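Local coordinates for protein beta-agarase D (Zobellia galactanivorans, PDB 4ASM) that cleaves the beta-1,4 linkages of agarose at random within the chain, with retention of the anomeric configuration, here as its family GH16 catalytic domain, at residues Asp11-Pro16 and Trp355-Lys360; Met54-Lys59 and Ile123-Arg128; Leu153-Thr158 and Glu318-Ile323; Ile221-Asn226 and Tyr235-Gln240. One frame throughout, in Å; residues are numbered along the deposited sequence.

Contact 1 (Asp11-Pro16 and Trp355-Lys360)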
loop_
_atom_site.group_PDB
_atom_site.type_symbol
_atom_site.label_atom_id
_atom_site.label_comp_id
_atom_site.label_asym_id
_atom_site.label_seq_id
_atom_site.Cartn_x
_atom_site.Cartn_y
_atom_site.Cartn_z
ATOM N N ASP A 11 17.688 -9.084 11.744
ATOM C CA ASP A 11 18.609 -8.663 12.794
ATOM C C ASP A 11 19.776 -7.819 12.264
ATOM O O ASP A 11 20.180 -6.866 12.914
ATOM C CB ASP A 11 19.148 -9.868 13.556
ATOM C CG ASP A 11 18.177 -10.391 14.602
ATOM O OD1 ASP A 11 17.178 -9.713 14.925
ATOM O OD2 ASP A 11 18.430 -11.503 15.101
ATOM N N ASN A 12 20.280 -8.180 11.085
ATOM C CA ASN A 12 21.453 -7.515 10.495
ATOM C C ASN A 12 21.126 -6.270 9.667
ATOM O O ASN A 12 22.019 -5.652 9.076
ATOM C CB ASN A 12 22.252 -8.508 9.630
ATOM C CG ASN A 12 22.693 -9.750 10.406
ATOM O OD1 ASN A 12 22.911 -9.701 11.622
ATOM N ND2 ASN A 12 22.823 -10.868 9.692
ATOM N N VAL A 13 19.848 -5.905 9.628
ATOM C CA VAL A 13 19.380 -4.870 8.710
ATOM C C VAL A 13 19.106 -3.576 9.450
ATOM O O VAL A 13 18.215 -3.515 10.297
ATOM C CB VAL A 13 18.081 -5.321 8.009
ATOM C CG1 VAL A 13 17.651 -4.285 6.963
ATOM C CG2 VAL A 13 18.230 -6.714 7.380
ATOM N N PRO A 14 19.871 -2.521 9.154
ATOM C CA PRO A 14 19.635 -1.262 9.853
ATOM C C PRO A 14 18.204 -0.756 9.675
ATOM O O PRO A 14 17.598 -0.954 8.619
ATOM C CB PRO A 14 20.640 -0.295 9.220
ATOM C CG PRO A 14 21.729 -1.191 8.693
ATOM C CD PRO A 14 21.018 -2.446 8.239
ATOM N N ILE A 15 17.687 -0.143 10.726
ATOM C CA ILE A 15 16.399 0.529 10.670
ATOM C C ILE A 15 16.633 1.902 10.042
ATOM O O ILE A 15 17.355 2.727 10.603
ATOM C CB ILE A 15 15.799 0.658 12.074
ATOM C CG1 ILE A 15 15.638 -0.736 12.696
ATOM C CG2 ILE A 15 14.468 1.407 12.024
ATOM C CD1 ILE A 15 15.519 -0.739 14.234
ATOM N N PRO A 16 16.050 2.154 8.849
ATOM C CA PRO A 16 16.426 3.377 8.128
ATOM C C PRO A 16 15.754 4.648 8.631
ATOM O O PRO A 16 16.208 5.744 8.308
ATOM C CB PRO A 16 15.997 3.071 6.693
ATOM C CG PRO A 16 14.840 2.135 6.837
ATOM C CD PRO A 16 15.079 1.333 8.102
ATOM N N TRP A 355 9.765 -11.069 5.360
ATOM C CA TRP A 355 9.522 -10.606 6.716
ATOM C C TRP A 355 8.848 -9.250 6.720
ATOM O O TRP A 355 8.938 -8.494 5.755
ATOM C CB TRP A 355 10.812 -10.557 7.537
ATOM C CG TRP A 355 12.011 -9.822 6.972
ATOM C CD1 TRP A 355 13.129 -10.412 6.450
ATOM C CD2 TRP A 355 12.282 -8.397 6.980
ATOM N NE1 TRP A 355 14.055 -9.457 6.102
ATOM C CE2 TRP A 355 13.563 -8.218 6.410
ATOM C CE3 TRP A 355 11.552 -7.261 7.371
ATOM C CZ2 TRP A 355 14.146 -6.950 6.241
ATOM C CZ3 TRP A 355 12.131 -5.996 7.200
ATOM C CH2 TRP A 355 13.427 -5.856 6.647
ATOM N N ILE A 356 8.163 -8.963 7.820
ATOM C CA ILE A 356 7.637 -7.644 8.104
ATOM C C ILE A 356 7.928 -7.333 9.568
ATOM O O ILE A 356 7.633 -8.141 10.461
ATOM C CB ILE A 356 6.126 -7.532 7.733
ATOM C CG1 ILE A 356 5.617 -6.089 7.888
ATOM C CG2 ILE A 356 5.283 -8.558 8.510
ATOM C CD1 ILE A 356 4.241 -5.890 7.294
ATOM N N ARG A 357 8.529 -6.173 9.801
ATOM C CA ARG A 357 8.906 -5.778 11.152
ATOM C C ARG A 357 8.255 -4.450 11.508
ATOM O O ARG A 357 8.042 -3.586 10.642
ATOM C CB ARG A 357 10.438 -5.693 11.282
ATOM C CG ARG A 357 11.114 -4.620 10.458
ATOM C CD ARG A 357 12.631 -4.784 10.565
ATOM N NE ARG A 357 13.361 -3.840 9.730
ATOM C CZ ARG A 357 14.654 -3.576 9.879
ATOM N NH1 ARG A 357 15.352 -4.164 10.857
ATOM N NH2 ARG A 357 15.250 -2.750 9.035
ATOM N N VAL A 358 7.956 -4.290 12.793
ATOM C CA VAL A 358 7.242 -3.129 13.293
ATOM C C VAL A 358 8.007 -2.637 14.510
ATOM O O VAL A 358 8.292 -3.432 15.416
ATOM C CB VAL A 358 5.807 -3.509 13.696
ATOM C CG1 VAL A 358 5.081 -2.310 14.269
ATOM C CG2 VAL A 358 5.049 -4.083 12.498
ATOM N N TYR A 359 8.347 -1.343 14.526
ATOM C CA TYR A 359 9.023 -0.718 15.674
ATOM C C TYR A 359 8.291 0.535 16.132
ATOM O O TYR A 359 7.582 1.186 15.356
ATOM C CB TYR A 359 10.442 -0.292 15.304
ATOM C CG TYR A 359 11.387 -1.389 14.898
ATOM C CD1 TYR A 359 12.183 -2.061 15.840
ATOM C CD2 TYR A 359 11.536 -1.733 13.553
ATOM C CE1 TYR A 359 13.070 -3.073 15.435
ATOM C CE2 TYR A 359 12.409 -2.714 13.149
ATOM C CZ TYR A 359 13.184 -3.391 14.087
ATOM O OH TYR A 359 14.055 -4.363 13.645
ATOM N N LYS A 360 8.456 0.868 17.406
ATOM C CA LYS A 360 8.062 2.184 17.877
ATOM C C LYS A 360 9.260 2.860 18.545
ATOM O O LYS A 360 10.107 2.171 19.119
ATOM C CB LYS A 360 6.875 2.085 18.839
ATOM C CG LYS A 360 5.621 1.450 18.235
ATOM C CD LYS A 360 4.505 1.297 19.268
ATOM C CE LYS A 360 3.841 2.623 19.584
ATOM N NZ LYS A 360 3.050 3.143 18.401
#

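Contact 2 (Met54-Lys59 and Ile123-Arg128)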
loop_
_atom_site.group_PDB
_atom_site.type_symbol
_atom_site.label_atom_id
_atom_site.label_comp_id
_atom_site.label_asym_id
_atom_site.label_seq_id
_atom_site.Cartn_x
_atom_site.Cartn_y
_atom_site.Cartn_z
ATOM N N MET A 54 -0.901 -16.342 17.347
ATOM C CA MET A 54 -1.834 -15.909 16.324
ATOM C C MET A 54 -1.369 -14.521 15.933
ATOM O O MET A 54 -1.578 -13.567 16.681
ATOM C CB MET A 54 -3.245 -15.811 16.890
ATOM C CG MET A 54 -3.750 -17.067 17.539
ATOM S SD MET A 54 -5.041 -16.675 18.748
ATOM C CE MET A 54 -5.789 -18.308 18.885
ATOM N N LYS A 55 -0.734 -14.394 14.772
ATOM C CA LYS A 55 -0.287 -13.080 14.330
ATOM C C LYS A 55 -1.147 -12.511 13.210
ATOM O O LYS A 55 -1.159 -11.302 13.015
ATOM C CB LYS A 55 1.159 -13.149 13.839
ATOM C CG LYS A 55 2.169 -13.338 14.941
ATOM C CD LYS A 55 3.577 -13.290 14.401
ATOM C CE LYS A 55 4.591 -13.503 15.516
ATOM N NZ LYS A 55 4.793 -12.232 16.261
ATOM N N TRP A 56 -1.803 -13.380 12.453
ATOM C CA TRP A 56 -2.585 -12.986 11.292
ATOM C C TRP A 56 -3.856 -13.797 11.205
ATOM O O TRP A 56 -3.947 -14.882 11.801
ATOM C CB TRP A 56 -1.810 -13.254 9.984
ATOM C CG TRP A 56 -0.428 -12.690 9.933
ATOM C CD1 TRP A 56 0.709 -13.288 10.366
ATOM C CD2 TRP A 56 -0.035 -11.413 9.403
ATOM N NE1 TRP A 56 1.790 -12.478 10.147
ATOM C CE2 TRP A 56 1.365 -11.312 9.565
ATOM C CE3 TRP A 56 -0.729 -10.351 8.788
ATOM C CZ2 TRP A 56 2.098 -10.181 9.157
ATOM C CZ3 TRP A 56 -0.010 -9.225 8.386
ATOM C CH2 TRP A 56 1.400 -9.148 8.566
ATOM N N TYR A 57 -4.816 -13.307 10.433
ATOM C CA TYR A 57 -5.862 -14.171 9.877
ATOM C C TYR A 57 -5.946 -13.997 8.361
ATOM O O TYR A 57 -5.572 -12.942 7.816
ATOM C CB TYR A 57 -7.226 -14.018 10.571
ATOM C CG TYR A 57 -7.755 -12.615 10.705
ATOM C CD1 TYR A 57 -7.449 -11.843 11.819
ATOM C CD2 TYR A 57 -8.584 -12.062 9.728
ATOM C CE1 TYR A 57 -7.955 -10.552 11.961
ATOM C CE2 TYR A 57 -9.091 -10.772 9.861
ATOM C CZ TYR A 57 -8.769 -10.026 10.974
ATOM O OH TYR A 57 -9.273 -8.739 11.095
ATOM N N ASN A 58 -6.422 -15.044 7.691
ATOM C CA ASN A 58 -6.395 -15.130 6.232
ATOM C C ASN A 58 -7.596 -14.482 5.556
ATOM O O ASN A 58 -8.134 -15.009 4.561
ATOM C CB ASN A 58 -6.187 -16.589 5.764
ATOM C CG ASN A 58 -7.298 -17.535 6.236
ATOM O OD1 ASN A 58 -8.125 -17.180 7.090
ATOM N ND2 ASN A 58 -7.317 -18.749 5.674
ATOM N N LYS A 59 -7.981 -13.306 6.060
ATOM C CA LYS A 59 -9.110 -12.587 5.507
ATOM C C LYS A 59 -8.879 -11.083 5.620
ATOM O O LYS A 59 -8.098 -10.638 6.445
ATOM C CB LYS A 59 -10.404 -13.016 6.245
ATOM C CG LYS A 59 -11.698 -12.457 5.685
ATOM C CD LYS A 59 -12.873 -13.134 6.404
ATOM C CE LYS A 59 -14.198 -12.554 5.943
ATOM N NZ LYS A 59 -15.339 -13.427 6.387
ATOM N N ILE A 123 -4.666 -10.829 3.857
ATOM C CA ILE A 123 -4.521 -11.123 5.277
ATOM C C ILE A 123 -4.533 -9.852 6.092
ATOM O O ILE A 123 -4.194 -8.775 5.590
ATOM C CB ILE A 123 -3.229 -11.936 5.584
ATOM C CG1 ILE A 123 -1.983 -11.068 5.411
ATOM C CG2 ILE A 123 -3.171 -13.181 4.709
ATOM C CD1 ILE A 123 -0.689 -11.813 5.786
ATOM N N THR A 124 -4.863 -10.003 7.379
ATOM C CA THR A 124 -4.849 -8.906 8.349
ATOM C C THR A 124 -4.044 -9.337 9.586
ATOM O O THR A 124 -4.211 -10.465 10.070
ATOM C CB THR A 124 -6.280 -8.627 8.808
ATOM O OG1 THR A 124 -7.092 -8.285 7.674
ATOM C CG2 THR A 124 -6.320 -7.474 9.784
ATOM N N ASN A 125 -3.177 -8.459 10.075
ATOM C CA ASN A 125 -2.409 -8.681 11.301
ATOM C C ASN A 125 -3.284 -8.469 12.527
ATOM O O ASN A 125 -4.157 -7.586 12.538
ATOM C CB ASN A 125 -1.170 -7.752 11.292
ATOM C CG ASN A 125 -0.081 -8.177 12.258
ATOM O OD1 ASN A 125 1.070 -8.440 11.852
ATOM N ND2 ASN A 125 -0.403 -8.208 13.513
ATOM N N LYS A 126 -3.076 -9.302 13.554
ATOM C CA LYS A 126 -3.935 -9.223 14.750
ATOM C C LYS A 126 -3.538 -8.090 15.699
ATOM O O LYS A 126 -4.250 -7.824 16.669
ATOM C CB LYS A 126 -3.906 -10.556 15.489
ATOM C CG LYS A 126 -4.449 -11.667 14.624
ATOM C CD LYS A 126 -5.847 -12.023 15.005
ATOM C CE LYS A 126 -5.856 -13.195 15.929
ATOM N NZ LYS A 126 -7.257 -13.470 16.325
ATOM N N THR A 127 -2.405 -7.446 15.422
ATOM C CA THR A 127 -1.904 -6.358 16.244
ATOM C C THR A 127 -1.955 -5.075 15.433
ATOM O O THR A 127 -1.279 -4.978 14.396
ATOM C CB THR A 127 -0.465 -6.624 16.722
ATOM O OG1 THR A 127 -0.432 -7.888 17.401
ATOM C CG2 THR A 127 0.006 -5.500 17.674
ATOM N N ARG A 128 -2.731 -4.105 15.912
ATOM C CA ARG A 128 -2.885 -2.822 15.226
ATOM C C ARG A 128 -1.704 -1.902 15.472
ATOM O O ARG A 128 -0.932 -2.084 16.408
ATOM C CB ARG A 128 -4.209 -2.164 15.627
ATOM C CG ARG A 128 -5.402 -2.947 15.097
ATOM C CD ARG A 128 -6.725 -2.326 15.495
ATOM N NE ARG A 128 -7.844 -3.088 14.944
ATOM C CZ ARG A 128 -9.007 -3.247 15.572
ATOM N NH1 ARG A 128 -9.194 -2.673 16.756
ATOM N NH2 ARG A 128 -9.987 -3.942 15.014
HETATM O O HOH W 1 0.115 -9.896 15.695
#

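Contact 3 (Leu153-Thr158 and Glu318-Ile323)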
loop_
_atom_site.group_PDB
_atom_site.type_symbol
_atom_site.label_atom_id
_atom_site.label_comp_id
_atom_site.label_asym_id
_atom_site.label_seq_id
_atom_site.Cartn_x
_atom_site.Cartn_y
_atom_site.Cartn_z
ATOM N N LEU A 153 -4.939 0.117 7.342
ATOM C CA LEU A 153 -6.312 0.617 7.162
ATOM C C LEU A 153 -7.033 0.620 8.498
ATOM O O LEU A 153 -7.031 -0.403 9.196
ATOM C CB LEU A 153 -7.073 -0.247 6.155
ATOM C CG LEU A 153 -8.522 0.122 5.810
ATOM C CD1 LEU A 153 -8.629 1.512 5.166
ATOM C CD2 LEU A 153 -9.160 -0.946 4.904
ATOM N N SER A 154 -7.633 1.752 8.861
ATOM C CA SER A 154 -8.378 1.798 10.127
ATOM C C SER A 154 -9.574 0.842 10.033
ATOM O O SER A 154 -10.134 0.664 8.951
ATOM C CB SER A 154 -8.803 3.235 10.475
ATOM O OG SER A 154 -9.771 3.721 9.575
ATOM N N PRO A 155 -9.925 0.180 11.147
ATOM C CA PRO A 155 -11.100 -0.717 11.140
ATOM C C PRO A 155 -12.371 -0.099 10.538
ATOM O O PRO A 155 -13.165 -0.805 9.923
ATOM C CB PRO A 155 -11.290 -1.032 12.630
ATOM C CG PRO A 155 -9.912 -1.008 13.170
ATOM C CD PRO A 155 -9.182 0.100 12.415
ATOM N N ASP A 156 -12.568 1.212 10.719
ATOM C CA ASP A 156 -13.783 1.847 10.188
ATOM C C ASP A 156 -13.664 2.310 8.739
ATOM O O ASP A 156 -14.575 2.935 8.192
ATOM C CB ASP A 156 -14.256 2.985 11.105
ATOM C CG ASP A 156 -13.447 4.273 10.950
ATOM O OD1 ASP A 156 -12.466 4.338 10.163
ATOM O OD2 ASP A 156 -13.810 5.242 11.649
ATOM N N ASP A 157 -12.527 1.987 8.107
ATOM C CA ASP A 157 -12.322 2.189 6.661
ATOM C C ASP A 157 -12.213 3.680 6.248
ATOM O O ASP A 157 -12.325 3.991 5.064
ATOM C CB ASP A 157 -13.397 1.479 5.804
ATOM C CG ASP A 157 -13.330 -0.032 5.904
ATOM O OD1 ASP A 157 -12.242 -0.568 6.202
ATOM O OD2 ASP A 157 -14.384 -0.673 5.654
ATOM N N THR A 158 -11.963 4.578 7.204
ATOM C CA THR A 158 -11.846 6.017 6.856
ATOM C C THR A 158 -10.407 6.500 6.620
ATOM O O THR A 158 -10.192 7.493 5.946
ATOM C CB THR A 158 -12.491 6.938 7.921
ATOM O OG1 THR A 158 -11.846 6.778 9.183
ATOM C CG2 THR A 158 -13.991 6.639 8.068
ATOM N N GLU A 318 -5.870 4.237 14.996
ATOM C CA GLU A 318 -5.097 3.002 14.846
ATOM C C GLU A 318 -5.555 2.239 13.594
ATOM O O GLU A 318 -6.719 2.327 13.155
ATOM C CB GLU A 318 -5.166 2.093 16.085
ATOM C CG GLU A 318 -6.537 1.496 16.331
ATOM C CD GLU A 318 -6.587 0.523 17.494
ATOM O OE1 GLU A 318 -5.531 0.239 18.096
ATOM O OE2 GLU A 318 -7.712 0.040 17.767
ATOM N N MET A 319 -4.624 1.471 13.041
ATOM C CA MET A 319 -4.825 0.810 11.759
ATOM C C MET A 319 -4.445 -0.670 11.770
ATOM O O MET A 319 -3.545 -1.083 12.500
ATOM C CB MET A 319 -4.027 1.535 10.672
ATOM C CG MET A 319 -4.489 2.972 10.474
ATOM S SD MET A 319 -3.633 3.715 9.076
ATOM C CE MET A 319 -4.235 5.401 9.286
ATOM N N ASP A 320 -5.182 -1.464 10.992
ATOM C CA ASP A 320 -4.821 -2.849 10.715
ATOM C C ASP A 320 -3.761 -2.924 9.636
ATOM O O ASP A 320 -3.844 -2.223 8.622
ATOM C CB ASP A 320 -6.044 -3.616 10.207
ATOM C CG ASP A 320 -7.177 -3.648 11.227
ATOM O OD1 ASP A 320 -6.898 -3.993 12.396
ATOM O OD2 ASP A 320 -8.325 -3.346 10.852
ATOM N N ILE A 321 -2.790 -3.816 9.830
ATOM C CA ILE A 321 -1.815 -4.135 8.770
ATOM C C ILE A 321 -2.441 -5.182 7.861
ATOM O O ILE A 321 -2.869 -6.248 8.337
ATOM C CB ILE A 321 -0.495 -4.710 9.316
ATOM C CG1 ILE A 321 0.159 -3.760 10.308
ATOM C CG2 ILE A 321 0.465 -5.011 8.151
ATOM C CD1 ILE A 321 1.227 -4.436 11.179
ATOM N N ILE A 322 -2.500 -4.865 6.569
ATOM C CA ILE A 322 -3.071 -5.752 5.561
ATOM C C ILE A 322 -2.033 -6.015 4.471
ATOM O O ILE A 322 -1.315 -5.109 4.025
ATOM C CB ILE A 322 -4.339 -5.126 4.929
ATOM C CG1 ILE A 322 -5.400 -4.876 6.036
ATOM C CG2 ILE A 322 -4.876 -6.015 3.815
ATOM C CD1 ILE A 322 -6.618 -4.098 5.603
ATOM N N ILE A 323 -1.914 -7.277 4.072
ATOM C CA ILE A 323 -1.088 -7.616 2.914
ATOM C C ILE A 323 -1.988 -8.335 1.953
ATOM O O ILE A 323 -2.735 -9.237 2.351
ATOM C CB ILE A 323 0.129 -8.488 3.303
ATOM C CG1 ILE A 323 0.987 -7.743 4.322
ATOM C CG2 ILE A 323 0.931 -8.838 2.029
ATOM C CD1 ILE A 323 2.150 -8.571 4.857
#

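Contact 4 (Ile221-Asn226 and Tyr235-Gln240)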
loop_
_atom_site.group_PDB
_atom_site.type_symbol
_atom_site.label_atom_id
_atom_site.label_comp_id
_atom_site.label_asym_id
_atom_site.label_seq_id
_atom_site.Cartn_x
_atom_site.Cartn_y
_atom_site.Cartn_z
ATOM N N ILE A 221 12.743 -6.232 -2.596
ATOM C CA ILE A 221 13.054 -4.924 -2.063
ATOM C C ILE A 221 12.706 -4.908 -0.577
ATOM O O ILE A 221 11.937 -5.757 -0.091
ATOM C CB ILE A 221 12.272 -3.803 -2.800
ATOM C CG1 ILE A 221 10.757 -3.941 -2.616
ATOM C CG2 ILE A 221 12.600 -3.786 -4.312
ATOM C CD1 ILE A 221 9.990 -2.686 -3.151
ATOM N N ARG A 222 13.265 -3.945 0.148
ATOM C CA ARG A 222 12.746 -3.578 1.461
ATOM C C ARG A 222 11.970 -2.289 1.288
ATOM O O ARG A 222 12.455 -1.342 0.657
ATOM C CB ARG A 222 13.880 -3.336 2.454
ATOM C CG ARG A 222 14.597 -4.582 2.862
ATOM C CD ARG A 222 15.454 -4.244 4.054
ATOM N NE ARG A 222 16.652 -3.469 3.730
ATOM C CZ ARG A 222 17.020 -2.313 4.301
ATOM N NH1 ARG A 222 16.288 -1.686 5.227
ATOM N NH2 ARG A 222 18.173 -1.775 3.932
ATOM N N ILE A 223 10.760 -2.243 1.818
ATOM C CA ILE A 223 9.951 -1.021 1.702
ATOM C C ILE A 223 9.222 -0.797 3.024
ATOM O O ILE A 223 8.683 -1.737 3.610
ATOM C CB ILE A 223 9.007 -1.072 0.474
ATOM C CG1 ILE A 223 8.226 0.242 0.302
ATOM C CG2 ILE A 223 8.087 -2.289 0.524
ATOM C CD1 ILE A 223 7.636 0.376 -1.108
ATOM N N GLY A 224 9.194 0.448 3.466
ATOM C CA GLY A 224 8.594 0.747 4.768
ATOM C C GLY A 224 8.083 2.156 4.855
ATOM O O GLY A 224 8.458 3.010 4.054
ATOM N N VAL A 225 7.215 2.379 5.827
ATOM C CA VAL A 225 6.733 3.709 6.159
ATOM C C VAL A 225 6.979 4.012 7.624
ATOM O O VAL A 225 6.711 3.167 8.493
ATOM C CB VAL A 225 5.232 3.907 5.792
ATOM C CG1 VAL A 225 4.785 5.332 6.052
ATOM C CG2 VAL A 225 5.028 3.633 4.371
ATOM N N ASN A 226 7.509 5.210 7.878
ATOM C CA ASN A 226 7.617 5.725 9.234
ATOM C C ASN A 226 6.454 6.681 9.423
ATOM O O ASN A 226 6.397 7.756 8.797
ATOM C CB ASN A 226 8.971 6.413 9.452
ATOM C CG ASN A 226 9.178 6.861 10.901
ATOM O OD1 ASN A 226 8.574 6.319 11.830
ATOM N ND2 ASN A 226 10.021 7.880 11.088
ATOM N N TYR A 235 8.741 7.532 3.652
ATOM C CA TYR A 235 8.821 6.270 2.913
ATOM C C TYR A 235 10.265 5.894 2.642
ATOM O O TYR A 235 11.101 6.773 2.426
ATOM C CB TYR A 235 8.068 6.373 1.575
ATOM C CG TYR A 235 6.587 6.542 1.724
ATOM C CD1 TYR A 235 6.030 7.788 1.980
ATOM C CD2 TYR A 235 5.742 5.439 1.635
ATOM C CE1 TYR A 235 4.656 7.929 2.141
ATOM C CE2 TYR A 235 4.373 5.575 1.763
ATOM C CZ TYR A 235 3.840 6.818 2.034
ATOM O OH TYR A 235 2.479 6.963 2.207
ATOM N N PHE A 236 10.539 4.590 2.665
ATOM C CA PHE A 236 11.901 4.050 2.530
ATOM C C PHE A 236 11.881 2.867 1.589
ATOM O O PHE A 236 10.986 2.019 1.675
ATOM C CB PHE A 236 12.418 3.573 3.896
ATOM C CG PHE A 236 12.440 4.648 4.933
ATOM C CD1 PHE A 236 11.268 4.994 5.612
ATOM C CD2 PHE A 236 13.608 5.335 5.229
ATOM C CE1 PHE A 236 11.255 6.019 6.561
ATOM C CE2 PHE A 236 13.597 6.370 6.187
ATOM C CZ PHE A 236 12.423 6.692 6.853
ATOM N N VAL A 237 12.864 2.815 0.683
ATOM C CA VAL A 237 13.052 1.686 -0.226
ATOM C C VAL A 237 14.513 1.294 -0.154
ATOM O O VAL A 237 15.411 2.137 -0.344
ATOM C CB VAL A 237 12.669 2.032 -1.680
ATOM C CG1 VAL A 237 12.935 0.824 -2.597
ATOM C CG2 VAL A 237 11.202 2.404 -1.750
ATOM N N ASP A 238 14.737 0.022 0.144
ATOM C CA ASP A 238 16.088 -0.530 0.268
ATOM C C ASP A 238 16.986 0.300 1.201
ATOM O O ASP A 238 18.170 0.564 0.915
ATOM C CB ASP A 238 16.702 -0.716 -1.123
ATOM C CG ASP A 238 16.047 -1.840 -1.898
ATOM O OD1 ASP A 238 15.395 -2.701 -1.281
ATOM O OD2 ASP A 238 16.165 -1.853 -3.144
ATOM N N GLY A 239 16.410 0.729 2.316
ATOM C CA GLY A 239 17.161 1.446 3.330
ATOM C C GLY A 239 17.352 2.940 3.117
ATOM O O GLY A 239 17.973 3.611 3.930
ATOM N N GLN A 240 16.833 3.456 2.006
ATOM C CA GLN A 240 17.010 4.864 1.647
ATOM C C GLN A 240 15.680 5.578 1.819
ATOM O O GLN A 240 14.668 5.088 1.344
ATOM C CB GLN A 240 17.463 4.956 0.187
ATOM C CG GLN A 240 17.704 6.373 -0.314
ATOM C CD GLN A 240 17.916 6.424 -1.823
ATOM O OE1 GLN A 240 17.122 5.898 -2.626
ATOM N NE2 GLN A 240 18.985 7.092 -2.216
HETATM O O HOH W 2 13.598 0.305 3.245
#

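Contact 1 (Asp11-Pro16 and Trp355-Lys360)
Val13-Pro16, an irregular run near the N-terminus, passes strand residues Trp355-Tyr359 at 48° in end-to-end direction, and even the nearest CA atoms, Ile15 and Tyr359, are 9.0 Å apart. Long side chains from the strand therefore make the contact. The Arg357 chain, extended from CG to NE, brings its guanidinium to two backbone carbonyls lying near its plane: NH1 donates to Val13 O at 3.0 Å, and NH2 to Pro14 O, also at 3.0 Å but from above that carbonyl's plane. Arginine suits the place because its planar end offers several N-H groups to a loop without regular pairing. Ile15 meets Tyr359 tip to tip, its CD1 sitting 3.6 Å from the ring centroid over one face. An alanine in place of Arg357 would probably leave both carbonyls without these donors and take from Glu136 one of its arginine partners. Val13 CG2 adds apolar contact with Trp355 CZ2. Backbone bonds join strand 350-362 to strand 133-140, while Trp25 of strand 24-27 borders Ile15 and Tyr359.

Contact 2 (Met54-Lys59 and Ile123-Arg128)
The indole of Trp56 lies between two residues of the facing strand: Ile123 CD1 covers one face, 3.3 Å from CE3, and Asn125 covers the opposite face, with its CB 3.9 Å from the centroid of the six-membered ring. At the ring's polar edge NE1 is bonded to Asp33, so a buried tryptophan can pack on both faces and still satisfy its one donor. On the other side of the sheet the Tyr57 ring carries Thr124 CB over one face, 3.9 Å from its centroid, while Lys126 CD approaches the edge, 3.6 Å from CD1; Tyr57 OH bonds to Asn62 N. The strands are antiparallel, and Tyr57 and Thr124 form a hydrogen-bonded pair, Tyr57 N reaching Thr124 O at 2.9 Å. Lys55 and Trp56 both face Phe48 of strand 47-48, which makes a classic beta bulge in this part of the GH16 beta-sandwich. Beyond the paired residues Lys126 N donates to Lys55 O at 2.8 Å. Threonine serves a double purpose at Thr124, since its beta carbon packs on the tyrosine while OG1 donates to Lys59 O at 2.8 Å, in the carbonyl plane. Lys126, bent at chi2 and chi3, runs past the tyrosine ring edge at about a right angle to that side chain, and its NZ forms a salt bridge with Asp47.

Contact 3 (Leu153-Thr158 and Glu318-Ile323)
Leu153 and Ile322 cross at a slant, the leucine CB 3.9 Å from Ile322 CD1, a branched aliphatic pair suited to a buried place. Pro155 likewise slants across Asp320, its CG 3.7 Å from OD2, an oxygen that is bonded to His61. Between these two meetings the backbones pair: Leu153 and Asp320 form an antiparallel hydrogen-bonded bridge, with Leu153 N to Asp320 O at 2.9 Å and Asp320 N to Leu153 O at 2.8 Å. Met319 CG, anti to the carbonyl carbon (chi1 -63°), packs against Ser154 N at 3.7 Å. The chain then leaves the bridge in a type I turn from Ser154 to Asp157. There Asp156 OD1 gathers three donors, Ser154 OG, Thr158 N and Thr158 OG1; its bond from Thr158 N, at 3.0 Å, closes an Asx turn. Aspartate suits this point: OD1 accepts these bonds while OD2 forms a salt bridge with Lys317. The turn connects strand 147-153 to strand 159-166, which bears Glu160, the probable nucleophile, beside Leu153; strand 320-326 pairs with both 147-153 and 112-125.

Contact 4 (Ile221-Asn226 and Tyr235-Gln240)
Gly224 and Phe236 form a hydrogen-bonded pair in the antiparallel beta hairpin of strands 220-229 and 232-237, with Gly224 N to Phe236 O and Phe236 N to Gly224 O both at 3.0 Å. Flanking them, Val225 lies side by side with Tyr235, its CG2 3.3 Å from CE2, and Ile223 with Val237; beta-branched residues suit such extended strands. The Phe236 ring turns an edge to Gly224 O. Arg222 lays one face of its guanidinium over the backbone at Gly239, with NH2 3.4 Å from Gly239 CA. Glycine suits position Gly239 because, at these turn angles, a CB would press on Asp238 O besides striking that NH2. Glu136 forms a salt bridge with Arg222 NH1 and so helps position the group. An alanine in place of Arg222 would probably uncover the backbone at Gly239 and deprive Glu136 of this charged partner. Further out, a type I' turn from Val237 to Gln240 leads into strand 240-246, and from it Asp238 OD1 accepts a nearly straight bond from Arg222 N at 2.9 Å.

How the contacts relate
Contacts 2, 3 and 4 are buried, whereas contact 1 is only partly so and ties an N-terminal loop over the Trp355, Arg357 and Tyr359 side of strand 350-362. Contacts 2 and 3 lie on the neighbouring strands 112-125 and 320-326, and the salt bridge between Arg128 and Asp320 joins them. The opposite side of strand 350-362 packs inward, Ile356 meeting Trp56 of contact 2 and Ile321 of contact 3. Contacts 1 and 4 adjoin through Val13 on Arg222, and Glu136 serves the arginines of both, probably easing the repulsion between them. Paired backbones dominate contacts 2 and 4, a single bridge and a turn mark contact 3, and contact 1 rests on one arginine reaching two carbonyls beside apolar side chains.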